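Local coordinates for uncharacterized protein (Desulfotomaculum acetoxidans, PDB 3U4Y) that is of unknown function but folds as a seven-bladed beta-propeller related in sequence to the lactonase family, at residues M110-I124 / R155-T167. Sequence-based numbering, arbitrary orientation.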
# COMPACT_ATOMS: atom_id res chain seq x y z
N MSE A 110 5.03 -2.85 15.16
CA MSE A 110 3.91 -3.26 14.33
C MSE A 110 2.69 -3.36 15.23
O MSE A 110 2.76 -3.87 16.33
CB MSE A 110 4.21 -4.61 13.69
CG MSE A 110 2.99 -5.28 13.11
SE MSE A 110 3.42 -6.94 12.19
CE MSE A 110 4.52 -6.12 10.81
N GLN A 111 1.56 -2.85 14.75
CA GLN A 111 0.37 -2.75 15.58
C GLN A 111 -0.85 -3.20 14.81
O GLN A 111 -1.04 -2.78 13.66
CB GLN A 111 0.16 -1.29 16.00
CG GLN A 111 1.36 -0.62 16.64
CD GLN A 111 0.98 0.69 17.30
OE1 GLN A 111 0.51 0.69 18.43
NE2 GLN A 111 1.15 1.79 16.59
N SER A 112 -1.68 -4.03 15.45
CA SER A 112 -2.97 -4.46 14.89
C SER A 112 -4.15 -3.80 15.59
O SER A 112 -4.08 -3.50 16.77
CB SER A 112 -3.15 -5.97 14.97
OG SER A 112 -3.43 -6.35 16.30
N TYR A 113 -5.24 -3.65 14.87
CA TYR A 113 -6.38 -2.86 15.30
C TYR A 113 -7.70 -3.55 14.94
O TYR A 113 -7.91 -3.86 13.76
CB TYR A 113 -6.26 -1.50 14.63
CG TYR A 113 -7.50 -0.65 14.64
CD1 TYR A 113 -7.76 0.23 15.68
CD2 TYR A 113 -8.40 -0.70 13.59
CE1 TYR A 113 -8.89 1.03 15.68
CE2 TYR A 113 -9.54 0.09 13.59
CZ TYR A 113 -9.78 0.95 14.63
OH TYR A 113 -10.91 1.73 14.61
N SER A 114 -8.57 -3.79 15.93
CA SER A 114 -9.87 -4.45 15.69
C SER A 114 -10.96 -3.51 15.19
O SER A 114 -11.33 -2.57 15.89
CB SER A 114 -10.36 -5.17 16.95
OG SER A 114 -11.54 -5.93 16.68
N PHE A 115 -11.50 -3.77 14.01
CA PHE A 115 -12.57 -2.95 13.44
C PHE A 115 -13.87 -3.12 14.21
O PHE A 115 -14.74 -2.25 14.20
CB PHE A 115 -12.84 -3.36 12.01
CG PHE A 115 -11.98 -2.67 11.00
CD1 PHE A 115 -12.43 -1.53 10.35
CD2 PHE A 115 -10.73 -3.18 10.66
CE1 PHE A 115 -11.66 -0.90 9.40
CE2 PHE A 115 -9.95 -2.55 9.71
CZ PHE A 115 -10.41 -1.41 9.08
N LEU A 116 -14.02 -4.28 14.84
CA LEU A 116 -15.21 -4.58 15.61
C LEU A 116 -15.16 -3.83 16.92
O LEU A 116 -16.10 -3.11 17.28
CB LEU A 116 -15.29 -6.09 15.87
CG LEU A 116 -14.46 -6.91 14.86
CD1 LEU A 116 -13.91 -8.17 15.51
CD2 LEU A 116 -15.26 -7.24 13.60
N LYS A 117 -14.04 -3.98 17.63
CA LYS A 117 -13.84 -3.38 18.94
C LYS A 117 -13.39 -1.94 18.82
O LYS A 117 -13.40 -1.20 19.81
CB LYS A 117 -12.81 -4.18 19.74
CG LYS A 117 -13.03 -5.69 19.71
CD LYS A 117 -12.29 -6.38 20.84
CE LYS A 117 -13.22 -7.30 21.62
NZ LYS A 117 -12.78 -7.54 23.02
N ASN A 118 -13.01 -1.53 17.62
CA ASN A 118 -12.57 -0.15 17.36
C ASN A 118 -11.34 0.25 18.18
O ASN A 118 -11.12 1.44 18.40
CB ASN A 118 -13.71 0.84 17.60
CG ASN A 118 -14.84 0.71 16.59
OD1 ASN A 118 -15.02 1.56 15.73
ND2 ASN A 118 -15.64 -0.35 16.71
N LYS A 119 -10.55 -0.74 18.62
CA LYS A 119 -9.33 -0.52 19.42
C LYS A 119 -8.11 -1.28 18.87
O LYS A 119 -8.23 -2.08 17.94
CB LYS A 119 -9.55 -0.96 20.86
CG LYS A 119 -10.99 -1.17 21.27
CD LYS A 119 -11.11 -2.32 22.26
CE LYS A 119 -10.37 -3.56 21.75
NZ LYS A 119 -10.55 -4.74 22.66
N PHE A 120 -6.93 -1.02 19.46
CA PHE A 120 -5.74 -1.82 19.16
C PHE A 120 -5.66 -3.04 20.03
O PHE A 120 -6.16 -3.04 21.15
CB PHE A 120 -4.45 -1.04 19.30
CG PHE A 120 -4.25 -0.02 18.24
CD1 PHE A 120 -3.55 -0.32 17.11
CD2 PHE A 120 -4.80 1.24 18.37
CE1 PHE A 120 -3.37 0.62 16.10
CE2 PHE A 120 -4.63 2.19 17.38
CZ PHE A 120 -3.91 1.88 16.25
N ILE A 121 -5.00 -4.06 19.52
CA ILE A 121 -5.07 -5.40 20.10
C ILE A 121 -3.69 -5.89 20.45
O ILE A 121 -3.48 -6.46 21.52
CB ILE A 121 -5.72 -6.40 19.11
CG1 ILE A 121 -7.23 -6.17 19.04
CG2 ILE A 121 -5.43 -7.83 19.52
CD1 ILE A 121 -8.04 -7.46 19.00
N SER A 122 -2.74 -5.68 19.55
CA SER A 122 -1.39 -6.16 19.79
C SER A 122 -0.34 -5.20 19.31
O SER A 122 -0.53 -4.44 18.35
CB SER A 122 -1.16 -7.54 19.15
OG SER A 122 0.10 -8.06 19.54
N THR A 123 0.79 -5.24 19.99
CA THR A 123 1.92 -4.42 19.62
C THR A 123 3.19 -5.24 19.79
O THR A 123 3.40 -5.89 20.81
CB THR A 123 1.96 -3.15 20.48
OG1 THR A 123 0.69 -2.49 20.40
CG2 THR A 123 3.04 -2.21 19.97
N ILE A 124 4.01 -5.24 18.75
CA ILE A 124 5.32 -5.87 18.84
C ILE A 124 6.36 -4.99 18.15
O ILE A 124 6.06 -4.26 17.20
CB ILE A 124 5.33 -7.33 18.28
CG1 ILE A 124 5.15 -7.36 16.76
CG2 ILE A 124 4.26 -8.18 18.96
CD1 ILE A 124 5.37 -8.74 16.20
N ARG A 155 9.45 -12.02 7.98
CA ARG A 155 8.13 -12.63 8.00
C ARG A 155 7.44 -12.61 9.35
O ARG A 155 7.95 -13.16 10.32
CB ARG A 155 8.23 -14.08 7.53
CG ARG A 155 7.20 -14.95 8.18
CD ARG A 155 7.24 -16.39 7.75
NE ARG A 155 6.04 -17.02 8.27
CZ ARG A 155 5.98 -18.25 8.78
NH1 ARG A 155 7.05 -19.02 8.82
NH2 ARG A 155 4.83 -18.69 9.23
N PHE A 156 6.25 -12.02 9.40
CA PHE A 156 5.46 -11.99 10.63
C PHE A 156 4.16 -12.76 10.56
O PHE A 156 3.78 -13.29 9.51
CB PHE A 156 5.18 -10.56 11.03
CG PHE A 156 6.39 -9.80 11.43
CD1 PHE A 156 6.66 -9.55 12.77
CD2 PHE A 156 7.28 -9.34 10.48
CE1 PHE A 156 7.78 -8.84 13.16
CE2 PHE A 156 8.41 -8.63 10.85
CZ PHE A 156 8.66 -8.39 12.19
N LYS A 157 3.47 -12.82 11.69
CA LYS A 157 2.22 -13.55 11.81
C LYS A 157 1.12 -12.74 12.47
O LYS A 157 1.38 -11.96 13.40
CB LYS A 157 2.44 -14.82 12.62
CG LYS A 157 2.04 -16.07 11.89
CD LYS A 157 0.58 -16.05 11.58
CE LYS A 157 -0.03 -17.41 11.78
NZ LYS A 157 -1.50 -17.34 11.61
N ILE A 158 -0.11 -12.91 12.00
CA ILE A 158 -1.28 -12.44 12.73
C ILE A 158 -2.30 -13.55 12.80
O ILE A 158 -2.64 -14.14 11.78
CB ILE A 158 -1.94 -11.21 12.08
CG1 ILE A 158 -3.15 -10.76 12.91
CG2 ILE A 158 -2.35 -11.48 10.64
CD1 ILE A 158 -3.73 -9.41 12.49
N ASP A 159 -2.79 -13.83 14.00
CA ASP A 159 -3.78 -14.89 14.15
C ASP A 159 -5.23 -14.39 14.04
O ASP A 159 -5.48 -13.24 13.66
CB ASP A 159 -3.56 -15.68 15.44
CG ASP A 159 -3.78 -14.85 16.68
OD1 ASP A 159 -4.56 -13.88 16.63
OD2 ASP A 159 -3.15 -15.18 17.72
N ALA A 160 -6.16 -15.30 14.37
CA ALA A 160 -7.60 -15.05 14.32
C ALA A 160 -8.03 -13.93 15.26
O ALA A 160 -9.01 -13.23 15.01
CB ALA A 160 -8.31 -16.32 14.67
N ASP A 161 -7.27 -13.76 16.34
CA ASP A 161 -7.52 -12.75 17.36
C ASP A 161 -6.89 -11.40 17.08
O ASP A 161 -7.27 -10.41 17.69
CB ASP A 161 -6.98 -13.23 18.72
CG ASP A 161 -7.75 -14.41 19.27
OD1 ASP A 161 -8.86 -14.70 18.76
OD2 ASP A 161 -7.23 -15.05 20.22
N GLY A 162 -5.90 -11.34 16.19
CA GLY A 162 -5.22 -10.08 15.93
C GLY A 162 -3.86 -9.98 16.60
O GLY A 162 -3.10 -9.04 16.36
N VAL A 163 -3.55 -10.95 17.44
CA VAL A 163 -2.25 -11.05 18.06
C VAL A 163 -1.15 -11.19 16.98
O VAL A 163 -1.26 -12.02 16.07
CB VAL A 163 -2.19 -12.25 19.01
CG1 VAL A 163 -1.10 -12.08 20.02
CG2 VAL A 163 -3.51 -12.40 19.70
N LEU A 164 -0.10 -10.39 17.10
CA LEU A 164 1.01 -10.43 16.17
C LEU A 164 2.15 -11.29 16.71
O LEU A 164 2.31 -11.43 17.92
CB LEU A 164 1.50 -9.01 15.91
CG LEU A 164 0.45 -8.07 15.33
CD1 LEU A 164 0.80 -6.62 15.57
CD2 LEU A 164 0.30 -8.33 13.85
N PHE A 165 2.93 -11.87 15.79
CA PHE A 165 4.06 -12.72 16.13
C PHE A 165 5.25 -12.43 15.22
O PHE A 165 5.09 -12.06 14.05
CB PHE A 165 3.70 -14.20 16.01
CG PHE A 165 2.58 -14.63 16.92
CD1 PHE A 165 2.85 -15.25 18.13
CD2 PHE A 165 1.26 -14.42 16.56
CE1 PHE A 165 1.82 -15.66 18.97
CE2 PHE A 165 0.22 -14.82 17.40
CZ PHE A 165 0.51 -15.44 18.60
N ASP A 166 6.44 -12.61 15.77
CA ASP A 166 7.67 -12.44 15.01
C ASP A 166 8.30 -13.80 14.79
O ASP A 166 8.71 -14.47 15.74
CB ASP A 166 8.63 -11.55 15.77
CG ASP A 166 9.74 -11.00 14.89
OD1 ASP A 166 9.96 -11.56 13.79
OD2 ASP A 166 10.39 -10.01 15.31
N THR A 167 8.39 -14.22 13.53
CA THR A 167 9.06 -15.48 13.20
C THR A 167 10.57 -15.31 13.11
O THR A 167 11.32 -16.27 13.29
CB THR A 167 8.52 -16.08 11.90
OG1 THR A 167 9.00 -15.31 10.79
CG2 THR A 167 7.01 -16.04 11.90
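Leu-164 packs against Met-110, Ser-112, Ser-122 and Ile-124 where two successive blades of the beta-propeller meet, each segment supplying the outer two strands of its blade, joined by a hairpin turn. From CB outward, Leu-164 is packed against the neighbouring blade: CB lies 3.9 Å from Ile-124 CD1, CG sits beside the CB atoms of Ser-112 and Ser-122, CD1 reaches the backbone of the strand at Met-110 O (3.5 Å), and CD2 lies against Met-110 SE (3.8 Å). Its chi1 of -59° puts CG anti to the carbonyl carbon and turns both methyls to Met-110. Met-110, a selenomethionine, runs out extended and then bends at chi3, which lays CE over one face of the Phe-156 ring, offset toward the rim, and sets SE 4.7 Å from the ring centroid, an oblique Met-aromatic contact. Ile-124 CD1 meets the same ring at its edge, 3.8 Å from CD1 of Phe-156. Beyond the contact, Ile-145 of the adjoining strand touches both Met-110 and Phe-156. Toward the turn at 159-163 two hydroxyls join in, beside the methyls of Ile-121. Ser-122 OG accepts a weak but nearly straight bond from Leu-164 N, while Ser-112 OG donates to Gly-162 O at 2.7 Å, tilted 33° from the carbonyl plane.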